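Long-range contact in heme oxygenase (Chlamydomonas reinhardtii, PDB 4RAJ), which probably catalyses the oxygen-dependent opening of heme to biliverdin, as a heme oxygenase, and is captured here without heme: residues V63-K77 with P137-M151. Residues are numbered along the deposited sequence; the frame is centred on the assembly and turned at random.
Sequences VFVALEAALDEALKK and PALLLAHVYTQHLAM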
ATOM      1  N   VAL A  63       1.444  -5.991  -4.495  1.00 18.75           N
ATOM      2  CA  VAL A  63       1.332  -4.550  -4.758  1.00 15.84           C
ATOM      3  C   VAL A  63       2.547  -3.829  -4.181  1.00 21.75           C
ATOM      4  O   VAL A  63       3.234  -3.053  -4.869  1.00 17.40           O
ATOM      5  CB  VAL A  63       0.048  -3.939  -4.164  1.00 15.16           C
ATOM      6  CG1 VAL A  63       0.105  -2.394  -4.239  1.00 16.98           C
ATOM      7  CG2 VAL A  63      -1.198  -4.488  -4.891  1.00 17.40           C
ATOM      8  N   PHE A  64       2.849  -4.092  -2.918  1.00 16.53           N
ATOM      9  CA  PHE A  64       3.993  -3.407  -2.330  1.00 16.43           C
ATOM     10  C   PHE A  64       5.340  -3.866  -2.900  1.00 20.60           C
ATOM     11  O   PHE A  64       6.253  -3.057  -2.998  1.00 21.73           O
ATOM     12  CB  PHE A  64       3.970  -3.542  -0.797  1.00 17.54           C
ATOM     13  CG  PHE A  64       2.972  -2.619  -0.162  1.00 17.71           C
ATOM     14  CD1 PHE A  64       3.255  -1.269  -0.019  1.00 18.38           C
ATOM     15  CD2 PHE A  64       1.728  -3.077   0.227  1.00 26.09           C
ATOM     16  CE1 PHE A  64       2.315  -0.398   0.534  1.00 18.80           C
ATOM     17  CE2 PHE A  64       0.780  -2.211   0.779  1.00 25.23           C
ATOM     18  CZ  PHE A  64       1.079  -0.876   0.930  1.00 16.94           C
ATOM     19  N   VAL A  65       5.481  -5.134  -3.280  1.00 18.73           N
ATOM     20  CA  VAL A  65       6.714  -5.544  -3.966  1.00 16.64           C
ATOM     21  C   VAL A  65       6.917  -4.679  -5.218  1.00 20.79           C
ATOM     22  O   VAL A  65       8.012  -4.166  -5.464  1.00 22.03           O
ATOM     23  CB  VAL A  65       6.687  -7.036  -4.369  1.00 22.80           C
ATOM     24  CG1 VAL A  65       7.721  -7.321  -5.445  1.00 26.23           C
ATOM     25  CG2 VAL A  65       6.922  -7.923  -3.145  1.00 25.54           C
ATOM     26  N   ALA A  66       5.836  -4.488  -5.977  1.00 18.02           N
ATOM     27  CA  ALA A  66       5.906  -3.775  -7.252  1.00 17.87           C
ATOM     28  C   ALA A  66       6.253  -2.299  -7.051  1.00 20.62           C
ATOM     29  O   ALA A  66       7.145  -1.769  -7.714  1.00 20.25           O
ATOM     30  CB  ALA A  66       4.583  -3.905  -8.009  1.00 22.67           C
ATOM     31  N   LEU A  67       5.516  -1.637  -6.160  1.00 16.93           N
ATOM     32  CA  LEU A  67       5.739  -0.228  -5.850  1.00 19.57           C
ATOM     33  C   LEU A  67       7.156   0.016  -5.319  1.00 22.79           C
ATOM     34  O   LEU A  67       7.863   0.950  -5.737  1.00 18.81           O
ATOM     35  CB  LEU A  67       4.694   0.248  -4.833  1.00 17.85           C
ATOM     36  CG  LEU A  67       4.713   1.679  -4.305  1.00 22.35           C
ATOM     37  CD1 LEU A  67       4.879   2.687  -5.436  1.00 22.01           C
ATOM     38  CD2 LEU A  67       3.419   1.937  -3.558  1.00 21.83           C
ATOM     39  N   GLU A  68       7.594  -0.834  -4.401  1.00 21.18           N
ATOM     40  CA  GLU A  68       8.882  -0.606  -3.774  1.00 22.70           C
ATOM     41  C   GLU A  68      10.041  -0.949  -4.722  1.00 22.25           C
ATOM     42  O   GLU A  68      11.096  -0.322  -4.662  1.00 22.83           O
ATOM     43  CB  GLU A  68       8.950  -1.389  -2.449  1.00 21.34           C
ATOM     44  CG  GLU A  68       8.119  -0.665  -1.373  1.00 20.35           C
ATOM     45  CD  GLU A  68       7.730  -1.515  -0.172  1.00 22.71           C
ATOM     46  OE1 GLU A  68       8.392  -2.541   0.085  1.00 16.80           O
ATOM     47  OE2 GLU A  68       6.761  -1.132   0.520  1.00 19.67           O
ATOM     48  N   ALA A  69       9.834  -1.907  -5.624  1.00 22.35           N
ATOM     49  CA  ALA A  69      10.848  -2.215  -6.629  1.00 21.49           C
ATOM     50  C   ALA A  69      10.996  -1.045  -7.607  1.00 27.19           C
ATOM     51  O   ALA A  69      12.102  -0.693  -8.021  1.00 26.24           O
ATOM     52  CB  ALA A  69      10.496  -3.481  -7.376  1.00 25.18           C
ATOM     53  N   ALA A  70       9.870  -0.440  -7.968  1.00 22.54           N
ATOM     54  CA  ALA A  70       9.872   0.693  -8.885  1.00 21.98           C
ATOM     55  C   ALA A  70      10.582   1.884  -8.239  1.00 25.57           C
ATOM     56  O   ALA A  70      11.390   2.558  -8.885  1.00 27.64           O
ATOM     57  CB  ALA A  70       8.441   1.069  -9.284  1.00 23.20           C
ATOM     58  N   LEU A  71      10.275   2.138  -6.972  1.00 20.77           N
ATOM     59  CA  LEU A  71      10.936   3.206  -6.230  1.00 18.25           C
ATOM     60  C   LEU A  71      12.435   2.959  -6.104  1.00 29.27           C
ATOM     61  O   LEU A  71      13.248   3.885  -6.244  1.00 27.15           O
ATOM     62  CB  LEU A  71      10.341   3.356  -4.830  1.00 19.46           C
ATOM     63  CG  LEU A  71       8.918   3.913  -4.724  1.00 24.33           C
ATOM     64  CD1 LEU A  71       8.319   3.567  -3.356  1.00 22.67           C
ATOM     65  CD2 LEU A  71       8.913   5.416  -4.956  1.00 22.86           C
ATOM     66  N   ASP A  72      12.801   1.714  -5.809  1.00 21.95           N
ATOM     67  CA  ASP A  72      14.217   1.370  -5.643  1.00 24.46           C
ATOM     68  C   ASP A  72      14.982   1.576  -6.941  1.00 25.42           C
ATOM     69  O   ASP A  72      16.140   1.997  -6.933  1.00 27.08           O
ATOM     70  CB  ASP A  72      14.371  -0.074  -5.161  1.00 23.88           C
ATOM     71  CG  ASP A  72      14.046  -0.236  -3.683  1.00 33.58           C
ATOM     72  OD1 ASP A  72      13.924   0.784  -2.965  1.00 31.16           O
ATOM     73  OD2 ASP A  72      13.927  -1.393  -3.237  1.00 43.30           O
ATOM     74  N   GLU A  73      14.320   1.268  -8.051  1.00 31.00           N
ATOM     75  CA  GLU A  73      14.869   1.492  -9.378  1.00 32.41           C
ATOM     76  C   GLU A  73      15.085   2.979  -9.649  1.00 35.96           C
ATOM     77  O   GLU A  73      16.102   3.369 -10.232  1.00 33.69           O
ATOM     78  CB  GLU A  73      13.945   0.904 -10.444  1.00 46.11           C
ATOM     79  CG  GLU A  73      14.615   0.715 -11.790  1.00 61.17           C
ATOM     80  CD  GLU A  73      15.729  -0.310 -11.729  1.00 73.18           C
ATOM     81  OE1 GLU A  73      15.443  -1.507 -11.952  1.00 81.48           O
ATOM     82  OE2 GLU A  73      16.885   0.077 -11.451  1.00 72.04           O
ATOM     83  N   ALA A  74      14.118   3.803  -9.243  1.00 29.73           N
ATOM     84  CA  ALA A  74      14.237   5.250  -9.409  1.00 37.24           C
ATOM     85  C   ALA A  74      15.370   5.799  -8.535  1.00 37.35           C
ATOM     86  O   ALA A  74      16.141   6.650  -8.987  1.00 33.39           O
ATOM     87  CB  ALA A  74      12.912   5.953  -9.083  1.00 28.41           C
ATOM     88  N   LEU A  75      15.481   5.306  -7.300  1.00 26.51           N
ATOM     89  CA  LEU A  75      16.567   5.733  -6.419  1.00 28.37           C
ATOM     90  C   LEU A  75      17.924   5.335  -6.979  1.00 36.05           C
ATOM     91  O   LEU A  75      18.889   6.099  -6.914  1.00 32.68           O
ATOM     92  CB  LEU A  75      16.400   5.153  -5.023  1.00 28.94           C
ATOM     93  CG  LEU A  75      15.281   5.736  -4.168  1.00 31.48           C
ATOM     94  CD1 LEU A  75      15.128   4.895  -2.911  1.00 36.79           C
ATOM     95  CD2 LEU A  75      15.562   7.197  -3.817  1.00 25.35           C
ATOM     96  N   LYS A  76      17.998   4.135  -7.538  1.00 33.95           N
ATOM     97  CA  LYS A  76      19.246   3.670  -8.136  1.00 39.57           C
ATOM     98  C   LYS A  76      19.656   4.520  -9.345  1.00 46.88           C
ATOM     99  O   LYS A  76      20.836   4.827  -9.516  1.00 45.49           O
ATOM    100  CB  LYS A  76      19.119   2.206  -8.531  1.00 44.43           C
ATOM    101  CG  LYS A  76      20.421   1.567  -8.992  1.00 56.90           C
ATOM    102  CD  LYS A  76      20.255   0.067  -9.197  1.00 61.33           C
ATOM    103  CE  LYS A  76      19.278  -0.510  -8.180  1.00 68.68           C
ATOM    104  NZ  LYS A  76      19.273  -2.004  -8.152  1.00 73.37           N
ATOM    105  N   LYS A  77      18.682   4.897 -10.173  1.00 42.22           N
ATOM    106  CA  LYS A  77      18.923   5.785 -11.314  1.00 43.06           C
ATOM    107  C   LYS A  77      19.210   7.225 -10.895  1.00 41.42           C
ATOM    108  O   LYS A  77      19.510   8.071 -11.732  1.00 44.54           O
ATOM    109  CB  LYS A  77      17.723   5.793 -12.268  1.00 45.52           C
ATOM    110  CG  LYS A  77      17.500   4.519 -13.051  1.00 56.46           C
ATOM    111  CD  LYS A  77      16.341   4.678 -14.040  1.00 59.36           C
ATOM    112  CE  LYS A  77      15.148   5.406 -13.415  1.00 61.86           C
ATOM    113  NZ  LYS A  77      13.875   5.203 -14.177  1.00 52.17           N
ATOM    114  N   PRO A 137       9.059   8.555 -12.750  1.00 30.91           N
ATOM    115  CA  PRO A 137       9.171   8.048 -11.380  1.00 32.73           C
ATOM    116  C   PRO A 137       8.569   8.967 -10.324  1.00 30.04           C
ATOM    117  O   PRO A 137       8.151   8.457  -9.300  1.00 26.85           O
ATOM    118  CB  PRO A 137      10.684   7.906 -11.179  1.00 33.08           C
ATOM    119  CG  PRO A 137      11.249   7.832 -12.562  1.00 39.07           C
ATOM    120  CD  PRO A 137      10.376   8.712 -13.393  1.00 32.94           C
ATOM    121  N   ALA A 138       8.509  10.276 -10.547  1.00 23.79           N
ATOM    122  CA  ALA A 138       7.900  11.153  -9.547  1.00 27.53           C
ATOM    123  C   ALA A 138       6.446  10.759  -9.208  1.00 23.00           C
ATOM    124  O   ALA A 138       6.000  10.954  -8.070  1.00 23.09           O
ATOM    125  CB  ALA A 138       7.957  12.612 -10.017  1.00 25.80           C
ATOM    126  N   LEU A 139       5.719  10.206 -10.185  1.00 23.06           N
ATOM    127  CA  LEU A 139       4.309   9.852 -10.000  1.00 21.46           C
ATOM    128  C   LEU A 139       4.139   8.681  -9.021  1.00 21.13           C
ATOM    129  O   LEU A 139       3.055   8.476  -8.471  1.00 23.91           O
ATOM    130  CB  LEU A 139       3.643   9.510 -11.350  1.00 20.64           C
ATOM    131  CG  LEU A 139       3.573  10.675 -12.352  1.00 28.15           C
ATOM    132  CD1 LEU A 139       2.718  10.356 -13.608  1.00 25.06           C
ATOM    133  CD2 LEU A 139       3.063  11.937 -11.661  1.00 27.81           C
ATOM    134  N   LEU A 140       5.212   7.924  -8.815  1.00 23.16           N
ATOM    135  CA  LEU A 140       5.235   6.872  -7.794  1.00 19.70           C
ATOM    136  C   LEU A 140       4.963   7.442  -6.400  1.00 21.97           C
ATOM    137  O   LEU A 140       4.427   6.751  -5.519  1.00 19.02           O
ATOM    138  CB  LEU A 140       6.591   6.153  -7.800  1.00 20.19           C
ATOM    139  CG  LEU A 140       6.919   5.266  -9.003  1.00 22.89           C
ATOM    140  CD1 LEU A 140       8.385   4.755  -8.930  1.00 19.49           C
ATOM    141  CD2 LEU A 140       5.919   4.117  -9.090  1.00 25.30           C
ATOM    142  N   LEU A 141       5.315   8.709  -6.195  1.00 20.94           N
ATOM    143  CA  LEU A 141       5.165   9.314  -4.872  1.00 19.80           C
ATOM    144  C   LEU A 141       3.699   9.504  -4.505  1.00 22.95           C
ATOM    145  O   LEU A 141       3.349   9.493  -3.323  1.00 21.92           O
ATOM    146  CB  LEU A 141       5.929  10.650  -4.799  1.00 22.91           C
ATOM    147  CG  LEU A 141       7.457  10.597  -4.941  1.00 24.63           C
ATOM    148  CD1 LEU A 141       8.016  12.009  -5.129  1.00 26.10           C
ATOM    149  CD2 LEU A 141       8.121   9.934  -3.739  1.00 23.81           C
ATOM    150  N   ALA A 142       2.835   9.637  -5.517  1.00 18.28           N
ATOM    151  CA  ALA A 142       1.402   9.690  -5.291  1.00 20.43           C
ATOM    152  C   ALA A 142       0.903   8.346  -4.807  1.00 23.04           C
ATOM    153  O   ALA A 142      -0.032   8.280  -4.006  1.00 23.41           O
ATOM    154  CB  ALA A 142       0.661  10.107  -6.576  1.00 23.01           C
ATOM    155  N   HIS A 143       1.516   7.270  -5.290  1.00 17.78           N
ATOM    156  CA  HIS A 143       1.108   5.955  -4.828  1.00 17.01           C
ATOM    157  C   HIS A 143       1.649   5.614  -3.447  1.00 19.05           C
ATOM    158  O   HIS A 143       1.006   4.875  -2.694  1.00 21.98           O
ATOM    159  CB  HIS A 143       1.492   4.862  -5.822  1.00 22.15           C
ATOM    160  CG  HIS A 143       0.803   4.984  -7.142  1.00 31.21           C
ATOM    161  ND1 HIS A 143       0.156   3.919  -7.728  1.00 38.14           N
ATOM    162  CD2 HIS A 143       0.792   5.979  -8.059  1.00 38.09           C
ATOM    163  CE1 HIS A 143      -0.348   4.301  -8.888  1.00 37.57           C
ATOM    164  NE2 HIS A 143       0.044   5.540  -9.124  1.00 27.82           N
ATOM    165  N   VAL A 144       2.814   6.146  -3.120  1.00 18.86           N
ATOM    166  CA  VAL A 144       3.310   6.067  -1.753  1.00 19.39           C
ATOM    167  C   VAL A 144       2.336   6.775  -0.821  1.00 26.54           C
ATOM    168  O   VAL A 144       1.983   6.257   0.239  1.00 23.25           O
ATOM    169  CB  VAL A 144       4.702   6.709  -1.614  1.00 24.80           C
ATOM    170  CG1 VAL A 144       5.126   6.773  -0.136  1.00 21.25           C
ATOM    171  CG2 VAL A 144       5.719   5.939  -2.435  1.00 20.45           C
ATOM    172  N   TYR A 145       1.889   7.962  -1.233  1.00 22.43           N
ATOM    173  CA  TYR A 145       0.992   8.761  -0.403  1.00 26.23           C
ATOM    174  C   TYR A 145      -0.271   7.975  -0.065  1.00 23.61           C
ATOM    175  O   TYR A 145      -0.715   7.949   1.090  1.00 25.54           O
ATOM    176  CB  TYR A 145       0.635  10.093  -1.099  1.00 24.59           C
ATOM    177  CG  TYR A 145      -0.348  10.926  -0.306  1.00 26.66           C
ATOM    178  CD1 TYR A 145       0.015  11.481   0.913  1.00 36.03           C
ATOM    179  CD2 TYR A 145      -1.633  11.172  -0.778  1.00 29.53           C
ATOM    180  CE1 TYR A 145      -0.875  12.244   1.655  1.00 37.41           C
ATOM    181  CE2 TYR A 145      -2.534  11.944  -0.042  1.00 32.99           C
ATOM    182  CZ  TYR A 145      -2.145  12.476   1.175  1.00 36.66           C
ATOM    183  OH  TYR A 145      -3.019  13.239   1.922  1.00 36.92           O
ATOM    184  N   THR A 146      -0.807   7.290  -1.071  1.00 18.32           N
ATOM    185  CA  THR A 146      -2.032   6.516  -0.947  1.00 19.67           C
ATOM    186  C   THR A 146      -1.870   5.200  -0.188  1.00 22.33           C
ATOM    187  O   THR A 146      -2.653   4.896   0.708  1.00 23.96           O
ATOM    188  CB  THR A 146      -2.601   6.174  -2.331  1.00 22.53           C
ATOM    189  OG1 THR A 146      -2.700   7.374  -3.124  1.00 29.50           O
ATOM    190  CG2 THR A 146      -3.974   5.520  -2.205  1.00 24.64           C
ATOM    191  N   GLN A 147      -0.860   4.429  -0.581  1.00 17.52           N
ATOM    192  CA  GLN A 147      -0.665   3.058  -0.109  1.00 20.90           C
ATOM    193  C   GLN A 147       0.083   2.999   1.211  1.00 22.91           C
ATOM    194  O   GLN A 147      -0.392   2.421   2.184  1.00 19.73           O
ATOM    195  CB  GLN A 147       0.102   2.242  -1.158  1.00 16.32           C
ATOM    196  CG  GLN A 147      -0.540   2.234  -2.575  1.00 18.10           C
ATOM    197  CD  GLN A 147      -1.766   1.356  -2.653  1.00 21.04           C
ATOM    198  OE1 GLN A 147      -2.290   0.913  -1.633  1.00 23.35           O
ATOM    199  NE2 GLN A 147      -2.232   1.080  -3.878  1.00 21.37           N
ATOM    200  N   HIS A 148       1.270   3.586   1.247  1.00 19.57           N
ATOM    201  CA  HIS A 148       2.102   3.435   2.435  1.00 19.06           C
ATOM    202  C   HIS A 148       1.555   4.168   3.639  1.00 23.91           C
ATOM    203  O   HIS A 148       1.710   3.717   4.768  1.00 23.13           O
ATOM    204  CB  HIS A 148       3.516   3.911   2.145  1.00 19.02           C
ATOM    205  CG  HIS A 148       4.286   2.974   1.285  1.00 17.91           C
ATOM    206  ND1 HIS A 148       4.249   3.029  -0.092  1.00 17.76           N
ATOM    207  CD2 HIS A 148       5.111   1.948   1.604  1.00 18.31           C
ATOM    208  CE1 HIS A 148       5.027   2.080  -0.585  1.00 24.20           C
ATOM    209  NE2 HIS A 148       5.558   1.408   0.422  1.00 20.37           N
ATOM    210  N   LEU A 149       0.915   5.303   3.410  1.00 23.00           N
ATOM    211  CA  LEU A 149       0.467   6.109   4.537  1.00 25.55           C
ATOM    212  C   LEU A 149      -0.812   5.520   5.140  1.00 32.09           C
ATOM    213  O   LEU A 149      -1.056   5.642   6.342  1.00 35.42           O
ATOM    214  CB  LEU A 149       0.277   7.572   4.108  1.00 24.72           C
ATOM    215  CG  LEU A 149       1.508   8.466   4.353  1.00 33.39           C
ATOM    216  CD1 LEU A 149       2.776   7.906   3.727  1.00 28.62           C
ATOM    217  CD2 LEU A 149       1.276   9.894   3.875  1.00 37.29           C
ATOM    218  N   ALA A 150      -1.600   4.834   4.324  1.00 26.41           N
ATOM    219  CA  ALA A 150      -2.787   4.147   4.838  1.00 23.71           C
ATOM    220  C   ALA A 150      -2.392   2.965   5.726  1.00 31.55           C
ATOM    221  O   ALA A 150      -3.036   2.716   6.750  1.00 28.94           O
ATOM    222  CB  ALA A 150      -3.684   3.690   3.690  1.00 25.34           C
ATOM    223  N   MET A 151      -1.327   2.250   5.354  1.00 24.49           N
ATOM    224  CA  MET A 151      -0.834   1.146   6.186  1.00 26.98           C
ATOM    225  C   MET A 151      -0.430   1.634   7.570  1.00 28.07           C
ATOM    226  O   MET A 151      -0.635   0.934   8.580  1.00 25.48           O
ATOM    227  CB  MET A 151       0.346   0.450   5.505  1.00 22.97           C
ATOM    228  CG  MET A 151      -0.073  -0.204   4.189  1.00 24.55           C
ATOM    229  SD  MET A 151      -1.181  -1.606   4.494  1.00 30.70           S
ATOM    230  CE  MET A 151      -0.048  -2.570   5.489  1.00 37.96           C
TER
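Leu-67 is a knob in the hole formed by Leu-140, His-143, Val-144 and His-148. Its CG lies anti to the backbone N (chi1 179°), which carries both methyls across to the other helix. Leu-67 CD1 meets CB of His-143, and Leu-67 CD2 packs at the edge of the His-148 ring, 3.4 Å from its CE1. Leu-140 CD1 sits 3.7 Å from Ala-70 CB. Leu-71 splits its methyls, CD1 to Val-144 CG2 and CD2 to Leu-140 CB. Further out, Ala-74 CB touches Pro-137 CB at 3.6 Å. Phe-64 points its edge at one face of His-148, with planes at 80°, and its CZ reaches Met-151 CG at 3.5 Å. Gln-147 NE2 bonds Asn-221 OD1 and borders the pocket holding a glycol ether, probably from the crystallisation liquor. At the polar edge, His-148 NE2 donates to the anti lone pair of Glu-68 OE2, 2.8 Å away and near the imidazole plane. Arg-95 N also bonds OE2, and Ala-96 N bonds OE1. Replacing His-148 by an alanine would probably leave Glu-68 OE2 without its imidazole donor and the Phe-64 edge without its aromatic face. The buried carboxylate is thus satisfied by one side chain and two backbone amides, tying helix 140-151 to helix 50-76 and to residues Arg-95 and Ala-96.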